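Local coordinates for dehalogenase-like hydrolase (Ralstonia solanacearum, PDB 3UMB), which probably catalyses the hydrolytic dehalogenation of small (S)-2-haloalkanoic acids to (R)-2-hydroxyalkanoic acids, as a member of the HAD-like hydrolase superfamily, at residues L121-P126 against L146-V151; G192-W197 against A211-G216. One frame throughout, in Å; residues are numbered along the deposited sequence.

How the contacts relate
Both contacts join neighbouring parallel strands of one sheet, in the strand order 3-2-1-4-5-6 of the HAD Rossmann-like fold, and each includes an outermost strand. Their centres lie 21 Å apart, at the two flanks of strands 6-9 and 175-179. Contact 1 is the more interior: seven of its ten touching residues are buried, and it falls where strands 118-122 and 144-147 end in loops, so serine hydroxyls join the backbone bonding, next to leucine and valine packing. Contact 2, with strands 194-198 and 214-216, is partly buried, with three of nine buried; there two aromatic side chains meet alanines, a proline and a glycine. The buried areas nevertheless match closely, 404 and 396 Å².

Contact 1: residues L121-P126 against L146-V151; sequences LSNGNP and LSVDAV
Ser122 and Ser147 pair in parallel register, side chains side by side on one sheet face, their hydroxyls bonding within the turns after both strands. Ser122 N hydrogen-bonds to Leu146 O (3.0 Å), and Val148 N returns a bond to Ser122 O (3.1 Å) nearly along the C=O axis. Ser147 CA leans on that same oxygen in a CA-H...O contact. Ser147 OG, anti to its backbone N (chi1 169°), donates to Gly124 O at 2.6 Å, tilted from the carbonyl plane. Both hydroxyls also fit ST turns, Ser147 OG accepting from Asp149 N and Ser122 OG from Gly124 N, though these N positions, and so both bonds, are less certain.

Leu121 CD1 and Leu146 CB form the apolar pair at 3.5 Å. Pro126 CD makes van der Waals contact with Ser147 OG and Asp149 CB, as Val148 CG2 does with Asn123 O. Lys155 NZ hydrogen-bonds to Leu121 O, Lys155 N weakly to Asn123 OD1, and Tyr61 OH to Asp149 OD1.

In this beta-alpha-beta unit (118-122, 126-134, 144-147), since Gly124 O can only accept, the Ser147 hydroxyl must donate to it, which ties the loop before helix 126-134 to the neighbouring strand end.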
ATOM      1  N   LEU A 121      17.867   9.127   3.132  1.00 30.76           N
ATOM      2  CA  LEU A 121      16.667   8.908   3.968  1.00 30.27           C
ATOM      3  C   LEU A 121      15.925   7.663   3.488  1.00 30.41           C
ATOM      4  O   LEU A 121      15.437   7.640   2.358  1.00 30.42           O
ATOM      5  CB  LEU A 121      15.731  10.108   3.980  1.00 29.89           C
ATOM      6  CG  LEU A 121      14.543   9.984   4.948  1.00 30.82           C
ATOM      7  CD1 LEU A 121      15.033   9.937   6.413  1.00 28.76           C
ATOM      8  CD2 LEU A 121      13.542  11.114   4.743  1.00 30.90           C
ATOM      9  N   SER A 122      15.874   6.638   4.349  1.00 30.48           N
ATOM     10  CA  SER A 122      15.502   5.299   3.961  1.00 31.08           C
ATOM     11  C   SER A 122      14.542   4.622   4.924  1.00 31.25           C
ATOM     12  O   SER A 122      14.620   4.793   6.140  1.00 30.44           O
ATOM     13  CB  SER A 122      16.753   4.442   3.852  1.00 31.30           C
ATOM     14  OG  SER A 122      16.406   3.074   3.622  1.00 32.43           O
ATOM     15  N   ASN A 123      13.638   3.828   4.364  1.00 32.10           N
ATOM     16  CA  ASN A 123      12.729   3.007   5.159  1.00 32.37           C
ATOM     17  C   ASN A 123      13.625   1.999   5.901  1.00 33.39           C
ATOM     18  O   ASN A 123      13.282   1.458   6.971  1.00 32.07           O
ATOM     19  CB  ASN A 123      11.680   2.301   4.253  1.00 31.97           C
ATOM     20  CG  ASN A 123      10.390   3.129   4.024  1.00 30.52           C
ATOM     21  OD1 ASN A 123      10.094   4.109   4.716  1.00 27.49           O
ATOM     22  ND2 ASN A 123       9.601   2.704   3.039  1.00 29.18           N
ATOM     23  N   GLY A 124      14.809   1.783   5.334  1.00 35.18           N
ATOM     24  CA  GLY A 124      15.781   0.869   5.908  1.00 36.60           C
ATOM     25  C   GLY A 124      16.099   1.154   7.350  1.00 38.21           C
ATOM     26  O   GLY A 124      16.459   2.270   7.701  1.00 38.84           O
ATOM     27  N   ASN A 125      15.937   0.159   8.214  1.00 39.87           N
ATOM     28  CA  ASN A 125      16.503   0.250   9.572  1.00 41.00           C
ATOM     29  C   ASN A 125      18.035   0.508   9.464  1.00 43.44           C
ATOM     30  O   ASN A 125      18.646   0.166   8.441  1.00 44.00           O
ATOM     31  CB  ASN A 125      16.143  -0.970  10.471  1.00 40.47           C
ATOM     32  CG  ASN A 125      16.249  -2.328   9.749  1.00 38.54           C
ATOM     33  OD1 ASN A 125      16.270  -3.371  10.370  1.00 38.15           O
ATOM     34  ND2 ASN A 125      16.296  -2.301   8.452  1.00 38.31           N
ATOM     35  N   PRO A 126      18.637   1.181  10.467  1.00 45.79           N
ATOM     36  CA  PRO A 126      20.014   1.624  10.220  1.00 47.67           C
ATOM     37  C   PRO A 126      20.977   0.431  10.139  1.00 49.21           C
ATOM     38  O   PRO A 126      21.767   0.385   9.217  1.00 50.14           O
ATOM     39  CB  PRO A 126      20.337   2.566  11.406  1.00 47.34           C
ATOM     40  CG  PRO A 126      19.387   2.180  12.501  1.00 47.43           C
ATOM     41  CD  PRO A 126      18.156   1.538  11.822  1.00 46.29           C
ATOM     42  N   LEU A 146      20.088   8.498   7.282  1.00 25.55           N
ATOM     43  CA  LEU A 146      18.896   8.562   8.130  1.00 24.24           C
ATOM     44  C   LEU A 146      17.909   7.393   7.867  1.00 23.51           C
ATOM     45  O   LEU A 146      17.710   6.944   6.749  1.00 23.45           O
ATOM     46  CB  LEU A 146      18.212   9.933   7.955  1.00 22.67           C
ATOM     47  CG  LEU A 146      19.132  11.177   8.086  1.00 22.14           C
ATOM     48  CD1 LEU A 146      18.508  12.358   7.484  1.00 18.36           C
ATOM     49  CD2 LEU A 146      19.481  11.482   9.560  1.00 21.91           C
ATOM     50  N   SER A 147      17.331   6.892   8.943  1.00 23.20           N
ATOM     51  CA  SER A 147      16.386   5.796   8.915  1.00 22.27           C
ATOM     52  C   SER A 147      15.112   6.219   9.592  1.00 20.84           C
ATOM     53  O   SER A 147      15.142   6.839  10.650  1.00 21.38           O
ATOM     54  CB  SER A 147      16.959   4.629   9.681  1.00 22.95           C
ATOM     55  OG  SER A 147      15.997   3.618   9.912  1.00 23.58           O
ATOM     56  N   VAL A 148      13.995   5.825   9.016  1.00 19.08           N
ATOM     57  CA  VAL A 148      12.694   6.038   9.627  1.00 18.28           C
ATOM     58  C   VAL A 148      12.553   5.298  10.936  1.00 17.38           C
ATOM     59  O   VAL A 148      11.570   5.428  11.629  1.00 15.68           O
ATOM     60  CB  VAL A 148      11.575   5.558   8.695  1.00 18.49           C
ATOM     61  CG1 VAL A 148      11.715   6.206   7.324  1.00 15.57           C
ATOM     62  CG2 VAL A 148      11.581   3.982   8.613  1.00 19.57           C
ATOM     63  N   ASP A 149      13.535   4.489  11.286  1.00 18.84           N
ATOM     64  CA  ASP A 149      13.503   3.818  12.562  1.00 20.32           C
ATOM     65  C   ASP A 149      13.515   4.778  13.787  1.00 20.46           C
ATOM     66  O   ASP A 149      13.084   4.419  14.875  1.00 21.31           O
ATOM     67  CB  ASP A 149      14.705   2.886  12.649  1.00 21.68           C
ATOM     68  CG  ASP A 149      14.654   2.009  13.864  1.00 21.43           C
ATOM     69  OD1 ASP A 149      13.920   0.982  13.878  1.00 20.71           O
ATOM     70  OD2 ASP A 149      15.375   2.350  14.787  1.00 23.62           O
ATOM     71  N   ALA A 150      14.050   5.969  13.600  1.00 20.75           N
ATOM     72  CA  ALA A 150      14.114   7.017  14.635  1.00 20.93           C
ATOM     73  C   ALA A 150      12.710   7.441  15.034  1.00 21.61           C
ATOM     74  O   ALA A 150      12.481   7.818  16.191  1.00 22.81           O
ATOM     75  CB  ALA A 150      14.900   8.233  14.070  1.00 20.50           C
ATOM     76  N   VAL A 151      11.758   7.372  14.082  1.00 20.26           N
ATOM     77  CA  VAL A 151      10.428   7.800  14.365  1.00 19.16           C
ATOM     78  C   VAL A 151       9.421   6.645  14.378  1.00 19.72           C
ATOM     79  O   VAL A 151       8.272   6.867  14.681  1.00 19.51           O
ATOM     80  CB  VAL A 151      10.024   8.898  13.403  1.00 19.26           C
ATOM     81  CG1 VAL A 151      10.991  10.142  13.585  1.00 17.92           C
ATOM     82  CG2 VAL A 151      10.091   8.385  11.928  1.00 17.74           C
TER

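Contact 2: residues G192-W197 against A211-G216; sequences GFTTFW and APAAAG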
ATOM      1  N   GLY A 192       6.895  19.423   1.059  1.00 27.43           N
ATOM      2  CA  GLY A 192       7.475  20.726   0.713  1.00 27.95           C
ATOM      3  C   GLY A 192       8.918  20.692   0.191  1.00 27.07           C
ATOM      4  O   GLY A 192       9.549  21.743   0.128  1.00 28.10           O
ATOM      5  N   PHE A 193       9.461  19.522  -0.139  1.00 25.84           N
ATOM      6  CA  PHE A 193      10.807  19.455  -0.747  1.00 25.84           C
ATOM      7  C   PHE A 193      10.760  19.838  -2.200  1.00 25.79           C
ATOM      8  O   PHE A 193       9.728  19.745  -2.849  1.00 25.06           O
ATOM      9  CB  PHE A 193      11.412  18.051  -0.741  1.00 25.49           C
ATOM     10  CG  PHE A 193      11.637  17.475   0.618  1.00 25.64           C
ATOM     11  CD1 PHE A 193      12.844  17.656   1.278  1.00 23.89           C
ATOM     12  CD2 PHE A 193      10.642  16.706   1.238  1.00 25.22           C
ATOM     13  CE1 PHE A 193      13.057  17.106   2.541  1.00 22.90           C
ATOM     14  CE2 PHE A 193      10.860  16.145   2.471  1.00 23.05           C
ATOM     15  CZ  PHE A 193      12.080  16.341   3.133  1.00 22.39           C
ATOM     16  N   THR A 194      11.911  20.234  -2.723  1.00 26.18           N
ATOM     17  CA  THR A 194      12.109  20.228  -4.169  1.00 26.66           C
ATOM     18  C   THR A 194      12.439  18.788  -4.459  1.00 26.26           C
ATOM     19  O   THR A 194      13.359  18.234  -3.862  1.00 26.62           O
ATOM     20  CB  THR A 194      13.331  21.086  -4.636  1.00 26.95           C
ATOM     21  OG1 THR A 194      13.221  22.412  -4.109  1.00 28.21           O
ATOM     22  CG2 THR A 194      13.395  21.130  -6.174  1.00 27.62           C
ATOM     23  N   THR A 195      11.706  18.158  -5.361  1.00 26.18           N
ATOM     24  CA  THR A 195      11.948  16.755  -5.588  1.00 25.45           C
ATOM     25  C   THR A 195      12.310  16.430  -7.046  1.00 25.12           C
ATOM     26  O   THR A 195      11.805  17.040  -7.986  1.00 24.35           O
ATOM     27  CB  THR A 195      10.703  15.944  -5.194  1.00 25.05           C
ATOM     28  OG1 THR A 195       9.663  16.275  -6.094  1.00 26.55           O
ATOM     29  CG2 THR A 195      10.248  16.266  -3.798  1.00 23.86           C
ATOM     30  N   PHE A 196      13.132  15.402  -7.198  1.00 25.02           N
ATOM     31  CA  PHE A 196      13.469  14.863  -8.480  1.00 26.12           C
ATOM     32  C   PHE A 196      13.149  13.365  -8.475  1.00 25.53           C
ATOM     33  O   PHE A 196      13.571  12.647  -7.581  1.00 25.35           O
ATOM     34  CB  PHE A 196      14.970  15.057  -8.737  1.00 27.29           C
ATOM     35  CG  PHE A 196      15.409  14.608 -10.101  1.00 30.00           C
ATOM     36  CD1 PHE A 196      15.427  15.519 -11.173  1.00 33.22           C
ATOM     37  CD2 PHE A 196      15.795  13.287 -10.325  1.00 32.81           C
ATOM     38  CE1 PHE A 196      15.802  15.119 -12.444  1.00 33.60           C
ATOM     39  CE2 PHE A 196      16.191  12.874 -11.628  1.00 35.45           C
ATOM     40  CZ  PHE A 196      16.192  13.805 -12.677  1.00 34.11           C
ATOM     41  N   TRP A 197      12.470  12.889  -9.517  1.00 24.45           N
ATOM     42  CA  TRP A 197      12.098  11.493  -9.627  1.00 23.49           C
ATOM     43  C   TRP A 197      12.963  10.776 -10.664  1.00 24.10           C
ATOM     44  O   TRP A 197      12.869  11.071 -11.865  1.00 23.70           O
ATOM     45  CB  TRP A 197      10.609  11.412 -10.014  1.00 22.75           C
ATOM     46  CG  TRP A 197      10.082  10.017 -10.212  1.00 20.28           C
ATOM     47  CD1 TRP A 197      10.475   8.880  -9.566  1.00 19.69           C
ATOM     48  CD2 TRP A 197       9.023   9.623 -11.099  1.00 19.55           C
ATOM     49  NE1 TRP A 197       9.739   7.782 -10.021  1.00 16.79           N
ATOM     50  CE2 TRP A 197       8.846   8.224 -10.963  1.00 17.51           C
ATOM     51  CE3 TRP A 197       8.206  10.319 -11.995  1.00 20.75           C
ATOM     52  CZ2 TRP A 197       7.895   7.529 -11.681  1.00 17.52           C
ATOM     53  CZ3 TRP A 197       7.271   9.606 -12.719  1.00 19.89           C
ATOM     54  CH2 TRP A 197       7.115   8.237 -12.538  1.00 18.50           C
ATOM     55  N   ALA A 211       3.023  16.625  -8.616  1.00 28.86           N
ATOM     56  CA  ALA A 211       4.153  16.163  -9.450  1.00 28.47           C
ATOM     57  C   ALA A 211       5.487  16.679  -8.885  1.00 28.30           C
ATOM     58  O   ALA A 211       5.597  17.787  -8.419  1.00 27.95           O
ATOM     59  CB  ALA A 211       3.950  16.577 -10.954  1.00 27.88           C
ATOM     60  N   PRO A 212       6.514  15.859  -8.921  1.00 28.75           N
ATOM     61  CA  PRO A 212       7.814  16.364  -8.541  1.00 29.41           C
ATOM     62  C   PRO A 212       8.289  17.551  -9.413  1.00 30.15           C
ATOM     63  O   PRO A 212       7.717  17.813 -10.461  1.00 30.01           O
ATOM     64  CB  PRO A 212       8.715  15.165  -8.768  1.00 29.35           C
ATOM     65  CG  PRO A 212       8.025  14.378  -9.834  1.00 29.19           C
ATOM     66  CD  PRO A 212       6.592  14.522  -9.521  1.00 29.68           C
ATOM     67  N   ALA A 213       9.326  18.245  -8.965  1.00 30.57           N
ATOM     68  CA  ALA A 213       9.817  19.414  -9.654  1.00 31.73           C
ATOM     69  C   ALA A 213      10.273  18.999 -11.061  1.00 32.09           C
ATOM     70  O   ALA A 213       9.861  19.630 -12.045  1.00 32.06           O
ATOM     71  CB  ALA A 213      10.978  20.066  -8.856  1.00 31.79           C
ATOM     72  N   ALA A 214      11.071  17.920 -11.140  1.00 32.08           N
ATOM     73  CA  ALA A 214      11.416  17.302 -12.408  1.00 31.56           C
ATOM     74  C   ALA A 214      11.638  15.802 -12.217  1.00 31.45           C
ATOM     75  O   ALA A 214      11.711  15.329 -11.114  1.00 32.03           O
ATOM     76  CB  ALA A 214      12.661  17.972 -12.994  1.00 31.87           C
ATOM     77  N   ALA A 215      11.709  15.063 -13.308  1.00 31.13           N
ATOM     78  CA  ALA A 215      11.985  13.624 -13.305  1.00 30.97           C
ATOM     79  C   ALA A 215      12.957  13.292 -14.476  1.00 31.16           C
ATOM     80  O   ALA A 215      13.051  14.034 -15.446  1.00 30.69           O
ATOM     81  CB  ALA A 215      10.679  12.819 -13.463  1.00 30.56           C
ATOM     82  N   GLY A 216      13.673  12.187 -14.362  1.00 30.95           N
ATOM     83  CA  GLY A 216      14.540  11.741 -15.414  1.00 31.78           C
ATOM     84  C   GLY A 216      14.649  10.243 -15.334  1.00 32.56           C
ATOM     85  O   GLY A 216      13.938   9.601 -14.576  1.00 32.30           O
TER
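Phe196 lays its ring over the backbone of 214-216, with Ala215 CA 4.2 Å above one face and offset toward the rim. The closest approach comes from the far end of the ring, where CZ lies 3.4 Å from Gly216 N; this amide and Ala214 O both approach obliquely. With CG anti to the backbone N (chi1 -176°), the ring sets out beside its own carbonyl carbon, and its end reaches 214-216. Gly216 suits the place, since a CB there would come tight against CZ. On the sheet face with Trp197 and Ala215, Trp197 CB touches Ala215 CB at 3.7 Å and Pro212 CG at 3.9 Å. The Ala215 methyl also reaches Trp197 CE3, oblique to the indole, and Trp197 NE1 hydrogen-bonds to Ser180 O.

Between these side chains runs parallel pairing, Phe196 with Ala214 and Trp197 with Ala215. Trp197 N donates to Ala214 O in its carbonyl plane, and Gly216 N donates to Trp197 O at 2.9 Å, both with 157° at the hydrogen. Phe196 CA adds a CA-H...O contact to Ala214 O. At the start of the pairing the bonds are poorer: Ala213 N and Ala214 N both reach Thr195 O only weakly. Thr195 OG1 packs against Pro212, 3.0 Å from its CB, and is hydrogen-bonded to Thr189 OG1.

The short strand axes approach to 4.5 Å at 22°, and 214-216 is the outermost strand on this side within the chain. Strand 175-179 flanks 194-198 on the other edge, with Phe196 bonded through its backbone to Phe177 and Ser179. Helix 219-227 packs beside Phe196 and Ala214, its Phe225 meeting the Phe196 ring, whereas helix 182-191 lies against Thr195, Trp197 and Pro212, so a helix covers each sheet face, as in the three-layer alpha-beta-alpha sandwich of HAD proteins.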